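Local coordinates for protein WbmS, polysaccharide deacetylase involved in O-antigen biosynthesis (Bordetella bronchiseptica, PDB 3HFT) that probably removes acetyl groups from a polysaccharide during O-antigen biosynthesis, as a zinc-binding member of the polysaccharide deacetylase family, at residues A[221-224]-A[225-228]. Numbering follows the deposited sequence.
Sequences RYED and SREV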
# COMPACT_ATOMS: atom_id res chain seq x y z
N ARG A 221 3.55 -27.43 -2.38
CA ARG A 221 2.41 -28.36 -2.35
C ARG A 221 1.32 -27.81 -3.27
O ARG A 221 0.76 -28.53 -4.11
CB ARG A 221 1.87 -28.51 -0.92
CG ARG A 221 0.67 -29.46 -0.76
CD ARG A 221 0.06 -29.49 0.64
NE ARG A 221 1.01 -30.07 1.59
CZ ARG A 221 1.21 -31.37 1.75
NH1 ARG A 221 0.55 -32.26 1.03
NH2 ARG A 221 2.13 -31.77 2.62
N TYR A 222 1.08 -26.51 -3.18
CA TYR A 222 0.10 -25.85 -4.00
C TYR A 222 0.46 -25.96 -5.47
O TYR A 222 -0.39 -26.30 -6.31
CB TYR A 222 0.01 -24.40 -3.55
CG TYR A 222 -0.82 -23.56 -4.45
CD1 TYR A 222 -2.21 -23.56 -4.35
CD2 TYR A 222 -0.23 -22.74 -5.41
CE1 TYR A 222 -3.00 -22.78 -5.17
CE2 TYR A 222 -1.02 -21.98 -6.26
CZ TYR A 222 -2.40 -21.99 -6.13
OH TYR A 222 -3.20 -21.24 -6.96
N GLU A 223 1.71 -25.70 -5.81
CA GLU A 223 2.15 -25.79 -7.19
C GLU A 223 2.15 -27.23 -7.72
O GLU A 223 1.76 -27.47 -8.86
CB GLU A 223 3.52 -25.16 -7.37
CG GLU A 223 3.55 -23.64 -7.17
CD GLU A 223 2.72 -22.88 -8.22
OE1 GLU A 223 2.66 -23.37 -9.38
OE2 GLU A 223 2.14 -21.80 -7.88
N ASP A 224 2.60 -28.19 -6.91
CA ASP A 224 2.62 -29.59 -7.33
C ASP A 224 1.24 -30.17 -7.60
O ASP A 224 1.11 -31.11 -8.39
CB ASP A 224 3.28 -30.49 -6.27
CG ASP A 224 4.79 -30.30 -6.16
OD1 ASP A 224 5.38 -29.64 -7.01
OD2 ASP A 224 5.36 -30.84 -5.18
N SER A 225 0.22 -29.66 -6.92
CA SER A 225 -1.13 -30.18 -6.99
C SER A 225 -2.03 -29.43 -7.99
O SER A 225 -3.23 -29.70 -8.04
CB SER A 225 -1.77 -30.07 -5.62
OG SER A 225 -1.82 -28.72 -5.14
N ARG A 226 -1.45 -28.53 -8.77
CA ARG A 226 -2.20 -27.61 -9.63
C ARG A 226 -3.28 -28.26 -10.47
O ARG A 226 -4.38 -27.75 -10.60
CB ARG A 226 -1.27 -26.88 -10.59
CG ARG A 226 -0.46 -25.80 -9.96
CD ARG A 226 0.16 -24.90 -11.03
NE ARG A 226 -0.75 -23.81 -11.33
CZ ARG A 226 -0.90 -22.72 -10.59
NH1 ARG A 226 -0.18 -22.55 -9.50
NH2 ARG A 226 -1.78 -21.80 -10.95
N GLU A 227 -2.95 -29.40 -11.05
CA GLU A 227 -3.90 -30.08 -11.91
C GLU A 227 -5.09 -30.70 -11.17
O GLU A 227 -6.03 -31.14 -11.83
CB GLU A 227 -3.18 -31.16 -12.72
CG GLU A 227 -2.11 -30.58 -13.63
CD GLU A 227 -2.67 -29.48 -14.53
OE1 GLU A 227 -3.47 -29.82 -15.43
OE2 GLU A 227 -2.33 -28.29 -14.31
N VAL A 228 -5.04 -30.70 -9.84
CA VAL A 228 -6.05 -31.36 -9.03
C VAL A 228 -6.92 -30.38 -8.26
O VAL A 228 -7.89 -30.80 -7.63
CB VAL A 228 -5.35 -32.31 -8.02
CG1 VAL A 228 -6.35 -33.29 -7.43
CG2 VAL A 228 -4.23 -33.06 -8.71
O HOH W 1 -0.74 -31.13 -10.61
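Ser225 N closes the last turn of helix 219-224 by bonding to Arg221 O at 3.1 Å in an i to i-4 pattern, and the chain then leaves helical geometry at Ser225. A weak bond from Arg226 N to Glu223 O leads into a type I beta turn over Ser225 to Val228, closed by Val228 N to Ser225 O (2.7 Å, in the modelled conformer of Val228). Water 1 bridges this bend, donating to Asp224 O and accepting from Glu227 N.

The arrangement is a helix C-terminus passing directly into a beta turn, and Ser225 illustrates how a small polar side chain can fold back on such an end. Its chi1 of 59° turns OG back over the helix end, to 2.8 Å from Arg221 O and 3.0 Å from Tyr222 O. The same hydroxyl is hydrogen-bonded to His229 NE2, which ties the buried serine to the chain just beyond the turn.

On the exposed side, the Glu223 and Arg226 side chains extend alongside each other in an i to i+3 salt bridge. The glutamate chain bends at chi2 (-65°), bringing Glu223 OE2 to the guanidinium edge, 2.9 Å from Arg226 NH1. OE1 of Glu223 is almost equally near NH1 of Arg226, at 3.0 Å, so one nitrogen faces both carboxylate oxygens. The carboxylate and guanidinium planes are 17° apart, nearly parallel. That NH1 also comes in obliquely near Tyr222 CE2, at 3.4 Å.

Tyr222 also stacks on His229 and meets His211, its side chain about 9 Å from the zinc ion. Helix 209-214 packs against this helix end through Ile210 and Met214, while Trp238, in the loop leading to helix 245-256, touches Asp224 and Ser225.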